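Local coordinates for protein SAR-endolysin (Enterobacteria phage P1, PDB 1XJU) that cleaves the beta-1,4-linked glycan strands of host peptidoglycan once released from the inner membrane, helping the phage to lyse its host cell, at residues A[65-70]-A[88-93]; A[78-83]-A[123-128]; A[72-77]-A[152-157]; A[94-99]-A[105-110]. All coordinates share one frame; numbering follows the deposited sequence.

Overall arrangement
Depth in the fold sets the chemistry of these four contacts. Contact 2 is the buried one, wholly apolar, and its centre lies about 6 Å from the centre of the chain. Contact 1, about 10 Å from it between centres, is partly buried and sets a phenylalanine and a histidine from the end of helix 46-67 against Cys90 and Leu93 of a short helix. Contact 4 is likewise partly buried and is held by backbone hydrogen bonds in a beta hairpin; a bond from Thr107 to the Leu93 carbonyl joins it to contact 1. Contact 3 lies at the surface, with one amide bond and one light apolar touch. Helix 75-88 serves contacts 2 and 3.

Contact 1 (A[65-70]-A[88-93]); sequences NQHFRG and MGCNSL
Phe68 reaches across to Leu93 as the chain leaves helix 46-67, and its side chain shows how one ring can bridge a helix end and a short neighbouring helix. From CB, CG is set anti to the carbonyl carbon (chi1 -65°), which directs the ring toward residues 90-93. CE2 passes the sulfur of Cys90, its nearest approach to SG being 4.3 Å. CE1 faces the Leu93 carbonyl oxygen, and at the tip CZ lies 3.5 Å from Leu93 O and 3.6 Å from Leu93 CB. Both the oxygen and the sulfur lie at the ring edge, close to its plane, while the two side chains meet at about a right angle. His67 adds a second, looser touch: its CD2 is 3.9 Å from Cys90 SG, which comes at the imidazole obliquely. That sulfur is fixed by its disulfide to Cys63, so helix 46-67 and helix 90-94 are joined covalently beside the aromatic contact. Helix 75-88 completes the surroundings, with Met81 against Phe68 and with Ala84 and Ala85 against Leu93, while His110 of helix 108-114 meets the Phe68 ring edge-to-face.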
loop_
_atom_site.group_PDB
_atom_site.type_symbol
_atom_site.label_atom_id
_atom_site.label_comp_id
_atom_site.label_asym_id
_atom_site.label_seq_id
_atom_site.Cartn_x
_atom_site.Cartn_y
_atom_site.Cartn_z
ATOM N N ASN A 65 -8.630 6.568 -5.241
ATOM C CA ASN A 65 -9.748 7.379 -5.697
ATOM C C ASN A 65 -11.070 6.662 -5.553
ATOM O O ASN A 65 -12.079 7.261 -5.092
ATOM C CB ASN A 65 -9.507 7.838 -7.155
ATOM C CG ASN A 65 -8.492 8.925 -7.244
ATOM O OD1 ASN A 65 -8.295 9.705 -6.299
ATOM N ND2 ASN A 65 -7.789 8.992 -8.371
ATOM N N GLN A 66 -11.126 5.408 -5.989
ATOM C CA GLN A 66 -12.408 4.708 -6.017
ATOM C C GLN A 66 -12.899 4.265 -4.685
ATOM O O GLN A 66 -14.130 4.294 -4.424
ATOM C CB GLN A 66 -12.319 3.497 -6.923
ATOM C CG GLN A 66 -12.230 3.798 -8.376
ATOM C CD GLN A 66 -13.442 4.569 -8.845
ATOM O OE1 GLN A 66 -14.584 4.212 -8.519
ATOM N NE2 GLN A 66 -13.207 5.650 -9.559
ATOM N N HIS A 67 -11.984 3.914 -3.790
ATOM C CA HIS A 67 -12.347 3.229 -2.578
ATOM C C HIS A 67 -11.961 3.916 -1.271
ATOM O O HIS A 67 -12.313 3.426 -0.213
ATOM C CB HIS A 67 -11.860 1.786 -2.604
ATOM C CG HIS A 67 -12.370 1.045 -3.770
ATOM N ND1 HIS A 67 -13.715 0.861 -4.011
ATOM C CD2 HIS A 67 -11.710 0.447 -4.790
ATOM C CE1 HIS A 67 -13.858 0.200 -5.142
ATOM N NE2 HIS A 67 -12.661 -0.048 -5.637
ATOM N N PHE A 68 -11.191 5.014 -1.356
ATOM C CA PHE A 68 -10.682 5.720 -0.200
ATOM C C PHE A 68 -10.918 7.222 -0.271
ATOM O O PHE A 68 -10.297 7.981 0.462
ATOM C CB PHE A 68 -9.188 5.389 0.034
ATOM C CG PHE A 68 -8.949 3.952 0.377
ATOM C CD1 PHE A 68 -8.816 3.554 1.655
ATOM C CD2 PHE A 68 -8.881 3.003 -0.600
ATOM C CE1 PHE A 68 -8.614 2.242 1.978
ATOM C CE2 PHE A 68 -8.707 1.660 -0.294
ATOM C CZ PHE A 68 -8.577 1.259 1.001
ATOM N N ARG A 69 -11.804 7.662 -1.166
ATOM C CA ARG A 69 -12.107 9.113 -1.280
ATOM C C ARG A 69 -10.888 9.935 -1.657
ATOM O O ARG A 69 -10.727 11.072 -1.239
ATOM C CB ARG A 69 -12.837 9.664 -0.047
ATOM C CG ARG A 69 -14.284 9.176 0.036
ATOM C CD ARG A 69 -14.986 9.780 1.244
ATOM N NE ARG A 69 -14.993 11.239 1.115
ATOM C CZ ARG A 69 -15.189 12.110 2.084
ATOM N NH1 ARG A 69 -15.477 11.680 3.288
ATOM N NH2 ARG A 69 -15.089 13.398 1.823
ATOM N N GLY A 70 -10.010 9.347 -2.482
ATOM C CA GLY A 70 -8.766 9.979 -2.831
ATOM C C GLY A 70 -8.898 11.395 -3.338
ATOM O O GLY A 70 -8.072 12.220 -3.060
ATOM N N MET A 88 0.959 -2.981 -1.331
ATOM C CA MET A 88 0.146 -3.978 -0.637
ATOM C C MET A 88 -1.066 -4.445 -1.414
ATOM O O MET A 88 -1.578 -5.532 -1.115
ATOM C CB MET A 88 -0.333 -3.426 0.702
ATOM C CG MET A 88 0.809 -2.952 1.605
ATOM S SD MET A 88 2.096 -4.182 1.895
ATOM C CE MET A 88 1.277 -5.134 3.197
ATOM N N GLY A 89 -1.502 -3.705 -2.413
ATOM C CA GLY A 89 -2.692 -4.032 -3.172
ATOM C C GLY A 89 -3.933 -3.438 -2.560
ATOM O O GLY A 89 -4.051 -3.248 -1.331
ATOM N N CYS A 90 -4.888 -3.156 -3.426
ATOM C CA CYS A 90 -6.133 -2.491 -2.984
ATOM C C CYS A 90 -6.947 -3.358 -2.038
ATOM O O CYS A 90 -7.412 -2.885 -0.982
ATOM C CB CYS A 90 -6.974 -2.087 -4.175
ATOM S SG CYS A 90 -8.159 -0.764 -3.824
ATOM N N ASN A 91 -7.122 -4.633 -2.391
ATOM C CA ASN A 91 -7.963 -5.480 -1.568
ATOM C C ASN A 91 -7.444 -5.537 -0.147
ATOM O O ASN A 91 -8.241 -5.518 0.792
ATOM C CB ASN A 91 -8.058 -6.902 -2.140
ATOM C CG ASN A 91 -8.913 -6.985 -3.404
ATOM O OD1 ASN A 91 -9.789 -6.153 -3.662
ATOM N ND2 ASN A 91 -8.657 -8.018 -4.207
ATOM N N SER A 92 -6.126 -5.631 0.034
ATOM C CA SER A 92 -5.542 -5.691 1.363
ATOM C C SER A 92 -5.794 -4.448 2.196
ATOM O O SER A 92 -5.803 -4.559 3.420
ATOM C CB SER A 92 -4.039 -5.965 1.290
ATOM O OG SER A 92 -3.779 -7.293 0.814
ATOM N N LEU A 93 -5.962 -3.299 1.567
ATOM C CA LEU A 93 -6.242 -2.076 2.301
ATOM C C LEU A 93 -7.716 -1.905 2.609
ATOM O O LEU A 93 -8.067 -1.095 3.476
ATOM C CB LEU A 93 -5.740 -0.868 1.549
ATOM C CG LEU A 93 -4.255 -0.765 1.359
ATOM C CD1 LEU A 93 -3.875 0.514 0.622
ATOM C CD2 LEU A 93 -3.520 -0.889 2.698
#

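Contact 2 (A[78-83]-A[123-128]); sequences FSAMTS and NHLPDF
Leu125 inserts its two methyl groups toward helix 75-88, and the division of labour between them illustrates how a branched side chain can serve two neighbours. With chi1 at -84° the fork at CG lies anti to the carbonyl carbon, and from there CD2 goes to the sulfur of Met81 while CD1 goes to the methyl of Ala80. The first touch is the closer, Met81 SD to Leu125 CD2 at 4.0 Å; the second, Ala80 CB to Leu125 CD1, is a light 4.5 Å. Met81 is not extended: the bend at chi2 (-65°) brings SD round to the leucine, and the further bend at chi3 carries the terminal CE away from Leu125 CD2, the two side chains crossing obliquely. No hydrogen bond links the segments, as befits three buried apolar residues.

Some polar groups bond within their own segment. On the helix, the Thr82 hydroxyl folds back to the carbonyl one turn earlier, OG1 lying 2.9 Å from Phe78 O; the Thr82 backbone N-H reaches the same oxygen from the opposite face of its plane. Ser83 OG is bonded to Glu146 and Arg142 of helix 137-151. In the loop, His124 ND1 donates to Asp127 OD2 over 2.6 Å; the acceptor lies in the imidazole plane, while the nitrogen comes to the syn side of the carboxylate, 29° out of its plane. This bond spans the 3-10 turn carrying Leu125.

Ile109 of helix 108-114 packs on both Met81 and Leu125, and Cys150 of helix 137-151 lies against Ala80, so the 123-128 loop closes over a junction of three helices.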
loop_
_atom_site.group_PDB
_atom_site.type_symbol
_atom_site.label_atom_id
_atom_site.label_comp_id
_atom_site.label_asym_id
_atom_site.label_seq_id
_atom_site.Cartn_x
_atom_site.Cartn_y
_atom_site.Cartn_z
ATOM N N PHE A 78 -2.870 11.505 -0.109
ATOM C CA PHE A 78 -3.141 10.762 -1.321
ATOM C C PHE A 78 -1.912 9.997 -1.763
ATOM O O PHE A 78 -2.020 8.822 -2.199
ATOM C CB PHE A 78 -3.572 11.703 -2.440
ATOM C CG PHE A 78 -3.801 10.998 -3.742
ATOM C CD1 PHE A 78 -4.986 10.343 -3.982
ATOM C CD2 PHE A 78 -2.767 10.884 -4.662
ATOM C CE1 PHE A 78 -5.144 9.621 -5.146
ATOM C CE2 PHE A 78 -2.943 10.126 -5.785
ATOM C CZ PHE A 78 -4.115 9.529 -6.021
ATOM N N SER A 79 -0.792 10.641 -1.724
ATOM C CA SER A 79 0.469 10.062 -2.217
ATOM C C SER A 79 0.951 8.963 -1.301
ATOM O O SER A 79 1.395 7.901 -1.784
ATOM C CB SER A 79 1.501 11.174 -2.315
ATOM O OG SER A 79 1.120 12.139 -3.284
ATOM N N ALA A 80 0.814 9.137 0.021
ATOM C CA ALA A 80 1.131 8.070 0.959
ATOM C C ALA A 80 0.239 6.876 0.762
ATOM O O ALA A 80 0.706 5.714 0.780
ATOM C CB ALA A 80 1.044 8.597 2.364
ATOM N N MET A 81 -1.055 7.114 0.576
ATOM C CA MET A 81 -1.998 6.019 0.403
ATOM C C MET A 81 -1.761 5.283 -0.913
ATOM O O MET A 81 -1.890 4.057 -1.000
ATOM C CB MET A 81 -3.439 6.554 0.473
ATOM C CG MET A 81 -3.829 6.982 1.891
ATOM S SD MET A 81 -3.885 5.611 3.086
ATOM C CE MET A 81 -5.314 4.676 2.468
ATOM N N THR A 82 -1.391 6.006 -1.955
ATOM C CA THR A 82 -1.064 5.403 -3.232
ATOM C C THR A 82 0.142 4.495 -3.069
ATOM O O THR A 82 0.165 3.381 -3.586
ATOM C CB THR A 82 -0.786 6.465 -4.305
ATOM O OG1 THR A 82 -2.020 7.154 -4.622
ATOM C CG2 THR A 82 -0.267 5.837 -5.603
ATOM N N SER A 83 1.168 4.959 -2.387
ATOM C CA SER A 83 2.343 4.134 -2.088
ATOM C C SER A 83 1.920 2.850 -1.398
ATOM O O SER A 83 2.373 1.761 -1.793
ATOM C CB SER A 83 3.297 4.943 -1.214
ATOM O OG SER A 83 4.370 4.134 -0.728
ATOM N N ASN A 123 -2.834 7.307 10.506
ATOM C CA ASN A 123 -2.353 6.611 11.680
ATOM C C ASN A 123 -2.592 5.117 11.664
ATOM O O ASN A 123 -2.019 4.409 12.482
ATOM C CB ASN A 123 -2.912 7.257 12.937
ATOM C CG ASN A 123 -2.203 8.546 13.267
ATOM O OD1 ASN A 123 -1.054 8.746 12.918
ATOM N ND2 ASN A 123 -2.911 9.453 13.924
ATOM N N HIS A 124 -3.400 4.631 10.736
ATOM C CA HIS A 124 -3.580 3.196 10.535
ATOM C C HIS A 124 -2.717 2.597 9.456
ATOM O O HIS A 124 -2.822 1.382 9.210
ATOM C CB HIS A 124 -5.041 2.879 10.323
ATOM C CG HIS A 124 -5.812 2.889 11.609
ATOM N ND1 HIS A 124 -5.889 1.776 12.432
ATOM C CD2 HIS A 124 -6.457 3.887 12.262
ATOM C CE1 HIS A 124 -6.587 2.078 13.515
ATOM N NE2 HIS A 124 -6.923 3.352 13.442
ATOM N N LEU A 125 -1.871 3.374 8.791
ATOM C CA LEU A 125 -0.964 2.796 7.799
ATOM C C LEU A 125 -0.146 1.669 8.425
ATOM O O LEU A 125 0.046 0.630 7.772
ATOM C CB LEU A 125 -0.098 3.903 7.153
ATOM C CG LEU A 125 -0.851 4.591 5.996
ATOM C CD1 LEU A 125 -0.210 5.891 5.675
ATOM C CD2 LEU A 125 -0.843 3.699 4.762
ATOM N N PRO A 126 0.389 1.815 9.642
ATOM C CA PRO A 126 1.165 0.707 10.220
ATOM C C PRO A 126 0.344 -0.506 10.593
ATOM O O PRO A 126 0.935 -1.486 11.164
ATOM C CB PRO A 126 1.898 1.359 11.427
ATOM C CG PRO A 126 1.882 2.825 11.051
ATOM C CD PRO A 126 0.531 3.056 10.442
ATOM N N ASP A 127 -0.912 -0.608 10.244
ATOM C CA ASP A 127 -1.696 -1.827 10.406
ATOM C C ASP A 127 -1.366 -2.840 9.309
ATOM O O ASP A 127 -1.893 -3.984 9.361
ATOM C CB ASP A 127 -3.215 -1.604 10.316
ATOM C CG ASP A 127 -3.759 -0.764 11.429
ATOM O OD1 ASP A 127 -3.010 -0.550 12.440
ATOM O OD2 ASP A 127 -4.936 -0.426 11.361
ATOM N N PHE A 128 -0.566 -2.465 8.314
ATOM C CA PHE A 128 -0.330 -3.350 7.162
ATOM C C PHE A 128 1.138 -3.691 7.018
ATOM O O PHE A 128 1.840 -3.093 6.212
ATOM C CB PHE A 128 -0.895 -2.704 5.880
ATOM C CG PHE A 128 -2.355 -2.378 6.013
ATOM C CD1 PHE A 128 -2.754 -1.149 6.538
ATOM C CD2 PHE A 128 -3.325 -3.349 5.793
ATOM C CE1 PHE A 128 -4.098 -0.941 6.816
ATOM C CE2 PHE A 128 -4.629 -3.124 6.043
ATOM C CZ PHE A 128 -5.007 -1.917 6.564
#

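Contact 3 (A[72-77]-A[152-157]); sequences DMPDNA and TGLVNE
Asn76 and Thr152 form the close part of this contact, where a side-chain amide near the start of helix 75-88 takes hold of the backbone just beyond helix 137-151. Asn76 ND2 donates to Thr152 O over 2.9 Å, with a nearly straight N-H...O angle of 168°. Asn76 CG, anti to the carbonyl carbon (chi1 -71°), swings the amide out to this oxygen. The oxygen lies in the amide plane, but the nitrogen stands 45° out of the Thr152 carbonyl plane, so the bond is better aligned for the donor than for the acceptor. The same nitrogen packs on the threonine side chain, 3.6 Å from Thr152 CB and 3.7 Å from Thr152 CG2. Asn76 OD1 accepts from Asn3, so two partners fix which way the group is turned. Thr152 OG1 is bonded to the Gln148 carbonyl in the last turn of helix 137-151.

Looser packing follows along the tail. The Pro74 ring and Leu154 cross at about a right angle and meet through Pro74 CG and Leu154 CD2, 4.0 Å apart; Pro74 is exposed, and beyond Leu154 the residues 155-157 run through solvent-exposed positions. Trp118 and Val119 of helix 118-123 flank this pair.

Such a surface contact exemplifies a side-chain amide tying the chain beyond one helix to the first turn of another, here with Pro74 at the N-cap position of helix 75-88.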
loop_
_atom_site.group_PDB
_atom_site.type_symbol
_atom_site.label_atom_id
_atom_site.label_comp_id
_atom_site.label_asym_id
_atom_site.label_seq_id
_atom_site.Cartn_x
_atom_site.Cartn_y
_atom_site.Cartn_z
ATOM N N ASP A 72 -10.719 13.693 -2.498
ATOM C CA ASP A 72 -10.939 14.604 -1.386
ATOM C C ASP A 72 -9.753 14.781 -0.457
ATOM O O ASP A 72 -9.767 15.653 0.411
ATOM C CB ASP A 72 -12.134 14.182 -0.558
ATOM C CG ASP A 72 -13.400 14.142 -1.320
ATOM O OD1 ASP A 72 -13.560 14.972 -2.249
ATOM O OD2 ASP A 72 -14.254 13.253 -1.003
ATOM N N MET A 73 -8.721 13.961 -0.620
ATOM C CA MET A 73 -7.512 14.041 0.221
ATOM C C MET A 73 -6.617 15.144 -0.232
ATOM O O MET A 73 -6.574 15.420 -1.423
ATOM C CB MET A 73 -6.700 12.724 0.066
ATOM C CG MET A 73 -7.347 11.536 0.610
ATOM S SD MET A 73 -6.207 10.148 0.468
ATOM C CE MET A 73 -7.385 8.807 0.810
ATOM N N PRO A 74 -5.801 15.703 0.676
ATOM C CA PRO A 74 -4.653 16.478 0.250
ATOM C C PRO A 74 -3.624 15.606 -0.431
ATOM O O PRO A 74 -3.650 14.366 -0.278
ATOM C CB PRO A 74 -4.079 17.023 1.555
ATOM C CG PRO A 74 -5.015 16.644 2.602
ATOM C CD PRO A 74 -5.912 15.573 2.133
ATOM N N ASP A 75 -2.732 16.222 -1.181
ATOM C CA ASP A 75 -1.726 15.481 -1.931
ATOM C C ASP A 75 -0.850 14.602 -1.077
ATOM O O ASP A 75 -0.518 13.494 -1.528
ATOM C CB ASP A 75 -0.819 16.435 -2.703
ATOM C CG ASP A 75 -1.410 16.944 -4.011
ATOM O OD1 ASP A 75 -2.505 16.581 -4.467
ATOM O OD2 ASP A 75 -0.754 17.774 -4.681
ATOM N N ASN A 76 -0.439 14.998 0.118
ATOM C CA ASN A 76 0.444 14.145 0.874
ATOM C C ASN A 76 -0.248 12.856 1.314
ATOM O O ASN A 76 0.323 11.763 1.104
ATOM C CB ASN A 76 0.989 14.895 2.089
ATOM C CG ASN A 76 1.988 15.965 1.747
ATOM O OD1 ASN A 76 2.586 15.943 0.656
ATOM N ND2 ASN A 76 2.165 16.928 2.657
ATOM N N ALA A 77 -1.456 12.949 1.841
ATOM C CA ALA A 77 -2.180 11.755 2.210
ATOM C C ALA A 77 -2.450 10.890 0.981
ATOM O O ALA A 77 -2.321 9.646 1.011
ATOM C CB ALA A 77 -3.459 12.096 2.922
ATOM N N THR A 152 1.736 15.137 7.034
ATOM C CA THR A 152 2.370 16.453 6.849
ATOM C C THR A 152 1.351 17.444 6.304
ATOM O O THR A 152 0.768 17.256 5.224
ATOM C CB THR A 152 3.529 16.317 5.897
ATOM O OG1 THR A 152 4.531 15.450 6.475
ATOM C CG2 THR A 152 4.223 17.654 5.608
ATOM N N GLY A 153 1.144 18.509 7.068
ATOM C CA GLY A 153 0.089 19.505 6.815
ATOM C C GLY A 153 -1.208 19.284 7.546
ATOM O O GLY A 153 -2.095 20.151 7.542
ATOM N N LEU A 154 -1.406 18.111 8.142
ATOM C CA LEU A 154 -2.635 17.760 8.813
ATOM C C LEU A 154 -2.623 18.002 10.325
ATOM O O LEU A 154 -3.685 17.967 10.944
ATOM C CB LEU A 154 -2.954 16.295 8.596
ATOM C CG LEU A 154 -3.268 15.873 7.177
ATOM C CD1 LEU A 154 -3.576 14.370 7.124
ATOM C CD2 LEU A 154 -4.356 16.633 6.596
ATOM N N VAL A 155 -1.443 18.197 10.884
ATOM C CA VAL A 155 -1.243 18.328 12.325
ATOM C C VAL A 155 -0.342 19.537 12.586
ATOM O O VAL A 155 0.277 20.080 11.709
ATOM C CB VAL A 155 -0.593 17.046 12.896
ATOM C CG1 VAL A 155 -1.504 15.852 12.625
ATOM C CG2 VAL A 155 0.812 16.807 12.329
ATOM N N ASN A 156 -0.335 19.972 13.837
ATOM C CA ASN A 156 0.581 21.017 14.274
ATOM C C ASN A 156 1.989 20.645 13.950
ATOM O O ASN A 156 2.461 19.646 14.431
ATOM C CB ASN A 156 0.302 21.379 15.734
ATOM C CG ASN A 156 1.139 22.555 16.228
ATOM O OD1 ASN A 156 2.197 22.859 15.666
ATOM N ND2 ASN A 156 0.671 23.244 17.283
ATOM N N GLU A 157 2.634 21.471 13.133
ATOM C CA GLU A 157 3.990 21.248 12.640
ATOM C C GLU A 157 5.051 21.321 13.744
ATOM O O GLU A 157 6.197 20.865 13.534
ATOM C CB GLU A 157 4.288 22.267 11.512
ATOM C CG GLU A 157 3.469 22.019 10.248
ATOM C CD GLU A 157 2.117 22.713 10.169
ATOM O OE1 GLU A 157 1.576 23.199 11.211
ATOM O OE2 GLU A 157 1.559 22.671 9.034
#

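Contact 4 (A[94-99]-A[105-110]); sequences RTYYSK and VETSIH. With SO4 (sulfate ion), chain C; SO4 (sulfate ion), chain D.
Tyr96 and Val105 face each other across an antiparallel beta hairpin, strands 95-98 and 103-106, where paired backbones bring two side chains onto one face. They form a hydrogen-bonded pair, with Tyr96 N to Val105 O at 2.9 Å and Val105 N to Tyr96 O at 2.8 Å, and their side chains cross at a slant. The tyrosine CG sits between the backbone N and the carbonyl carbon (chi1 76°), which lays the ring alongside the valine: Val105 CG2 comes over one ring face, 3.8 Å from the centroid of Tyr96, in a CH-pi contact. Thr107 CG2 and Glu106 O meet the edge of the same ring. Ser98 CB touches the same methyl from the flank, 4.0 Å from Val105 CG2.

Thr95 and Glu106, the adjoining non-hydrogen-bonded pair, send their side chains apart. Past them the strand gives way to helix 108-114. Thr107 N donates to Arg94 O over 3.1 Å, while Thr107 OG1 caps the helix by accepting from His110 N and is also bonded to the Leu93 carbonyl. Two sulfates, probably from the crystallisation liquor, accept from the backbone N-H groups of Lys99 and Glu106. The imidazole of His110 turns back toward the strand, ND1 donating over 2.6 Å to Glu106 OE2, which lies in the ring plane and is approached on its anti side.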
loop_
_atom_site.group_PDB
_atom_site.type_symbol
_atom_site.label_atom_id
_atom_site.label_comp_id
_atom_site.label_asym_id
_atom_site.label_seq_id
_atom_site.Cartn_x
_atom_site.Cartn_y
_atom_site.Cartn_z
ATOM N N ARG A 94 -8.575 -2.646 1.904
ATOM C CA ARG A 94 -10.042 -2.525 2.043
ATOM C C ARG A 94 -10.636 -3.422 3.123
ATOM O O ARG A 94 -11.563 -3.019 3.842
ATOM C CB ARG A 94 -10.716 -2.766 0.701
ATOM C CG ARG A 94 -10.445 -1.713 -0.335
ATOM C CD ARG A 94 -11.004 -2.028 -1.689
ATOM N NE ARG A 94 -12.475 -1.959 -1.629
ATOM C CZ ARG A 94 -13.280 -2.275 -2.628
ATOM N NH1 ARG A 94 -12.772 -2.735 -3.744
ATOM N NH2 ARG A 94 -14.597 -2.161 -2.490
ATOM N N THR A 95 -10.167 -4.660 3.193
ATOM C CA THR A 95 -10.632 -5.620 4.168
ATOM C C THR A 95 -9.512 -6.450 4.683
ATOM O O THR A 95 -8.430 -6.538 4.099
ATOM C CB THR A 95 -11.727 -6.569 3.577
ATOM O OG1 THR A 95 -11.150 -7.393 2.558
ATOM C CG2 THR A 95 -12.942 -5.823 2.995
ATOM N N TYR A 96 -9.803 -7.136 5.784
ATOM C CA TYR A 96 -8.903 -8.147 6.307
ATOM C C TYR A 96 -9.743 -9.265 6.893
ATOM O O TYR A 96 -10.907 -9.084 7.221
ATOM C CB TYR A 96 -7.947 -7.585 7.380
ATOM C CG TYR A 96 -8.582 -7.350 8.739
ATOM C CD1 TYR A 96 -9.269 -6.173 8.996
ATOM C CD2 TYR A 96 -8.471 -8.273 9.769
ATOM C CE1 TYR A 96 -9.878 -5.950 10.208
ATOM C CE2 TYR A 96 -9.060 -8.027 11.016
ATOM C CZ TYR A 96 -9.743 -6.868 11.226
ATOM O OH TYR A 96 -10.319 -6.690 12.456
ATOM N N TYR A 97 -9.147 -10.442 7.002
ATOM C CA TYR A 97 -9.846 -11.580 7.563
ATOM C C TYR A 97 -9.667 -11.592 9.073
ATOM O O TYR A 97 -8.585 -11.677 9.571
ATOM C CB TYR A 97 -9.339 -12.898 6.967
ATOM C CG TYR A 97 -10.135 -14.072 7.488
ATOM C CD1 TYR A 97 -9.712 -14.789 8.583
ATOM C CD2 TYR A 97 -11.340 -14.366 6.961
ATOM C CE1 TYR A 97 -10.453 -15.856 9.095
ATOM C CE2 TYR A 97 -12.098 -15.448 7.459
ATOM C CZ TYR A 97 -11.647 -16.139 8.535
ATOM O OH TYR A 97 -12.401 -17.176 9.006
ATOM N N SER A 98 -10.798 -11.486 9.773
ATOM C CA SER A 98 -10.847 -11.501 11.227
ATOM C C SER A 98 -11.034 -12.941 11.684
ATOM O O SER A 98 -12.074 -13.545 11.420
ATOM C CB SER A 98 -12.028 -10.653 11.705
ATOM O OG SER A 98 -12.239 -10.884 13.089
ATOM N N LYS A 99 -10.029 -13.495 12.342
ATOM C CA LYS A 99 -10.168 -14.851 12.883
ATOM C C LYS A 99 -11.210 -14.892 13.992
ATOM O O LYS A 99 -12.036 -15.828 14.060
ATOM C CB LYS A 99 -8.825 -15.375 13.394
ATOM C CG LYS A 99 -8.939 -16.726 14.094
ATOM C CD LYS A 99 -7.590 -17.293 14.490
ATOM C CE LYS A 99 -7.704 -18.711 15.042
ATOM N NZ LYS A 99 -6.508 -19.496 14.629
ATOM N N VAL A 105 -13.674 -8.447 7.125
ATOM C CA VAL A 105 -14.268 -7.244 7.672
ATOM C C VAL A 105 -13.537 -6.025 7.149
ATOM O O VAL A 105 -12.396 -6.088 6.659
ATOM C CB VAL A 105 -14.279 -7.282 9.197
ATOM C CG1 VAL A 105 -15.017 -8.496 9.679
ATOM C CG2 VAL A 105 -12.912 -7.231 9.789
ATOM N N GLU A 106 -14.167 -4.874 7.270
ATOM C CA GLU A 106 -13.599 -3.626 6.790
ATOM C C GLU A 106 -12.387 -3.232 7.615
ATOM O O GLU A 106 -12.347 -3.368 8.841
ATOM C CB GLU A 106 -14.660 -2.543 6.904
ATOM C CG GLU A 106 -14.242 -1.209 6.318
ATOM C CD GLU A 106 -15.341 -0.154 6.397
ATOM O OE1 GLU A 106 -16.380 -0.391 7.071
ATOM O OE2 GLU A 106 -15.170 0.891 5.751
ATOM N N THR A 107 -11.337 -2.724 6.968
ATOM C CA THR A 107 -10.206 -2.221 7.708
ATOM C C THR A 107 -10.577 -0.876 8.337
ATOM O O THR A 107 -11.360 -0.065 7.816
ATOM C CB THR A 107 -9.022 -2.001 6.781
ATOM O OG1 THR A 107 -9.451 -1.093 5.763
ATOM C CG2 THR A 107 -8.521 -3.285 6.144
ATOM N N SER A 108 -9.912 -0.595 9.434
ATOM C CA SER A 108 -10.015 0.736 10.027
ATOM C C SER A 108 -9.536 1.816 9.085
ATOM O O SER A 108 -10.141 2.898 9.036
ATOM C CB SER A 108 -9.225 0.763 11.280
ATOM O OG SER A 108 -9.805 -0.078 12.247
ATOM N N ILE A 109 -8.454 1.575 8.325
ATOM C CA ILE A 109 -7.982 2.615 7.418
ATOM C C ILE A 109 -9.046 2.987 6.408
ATOM O O ILE A 109 -9.227 4.168 6.101
ATOM C CB ILE A 109 -6.653 2.189 6.776
ATOM C CG1 ILE A 109 -5.916 3.388 6.213
ATOM C CG2 ILE A 109 -6.807 1.077 5.726
ATOM C CD1 ILE A 109 -4.490 3.118 5.813
ATOM N N HIS A 110 -9.781 2.009 5.902
ATOM C CA HIS A 110 -10.868 2.282 4.991
ATOM C C HIS A 110 -12.032 3.021 5.669
ATOM O O HIS A 110 -12.607 3.949 5.075
ATOM C CB HIS A 110 -11.336 0.973 4.333
ATOM C CG HIS A 110 -12.411 1.148 3.299
ATOM N ND1 HIS A 110 -13.765 1.085 3.598
ATOM C CD2 HIS A 110 -12.347 1.359 1.963
ATOM C CE1 HIS A 110 -14.451 1.231 2.470
ATOM N NE2 HIS A 110 -13.632 1.464 1.472
HETATM S S SO4 C . -8.096 -11.020 14.636
HETATM O O1 SO4 C . -9.106 -11.868 15.271
HETATM O O2 SO4 C . -7.851 -11.479 13.260
HETATM O O3 SO4 C . -6.784 -11.084 15.343
HETATM O O4 SO4 C . -8.581 -9.654 14.699
HETATM S S SO4 D . -17.158 -4.186 10.155
HETATM O O1 SO4 D . -18.221 -5.129 10.320
HETATM O O2 SO4 D . -16.575 -4.341 8.814
HETATM O O3 SO4 D . -16.168 -4.361 11.207
HETATM O O4 SO4 D . -17.751 -2.881 10.406
#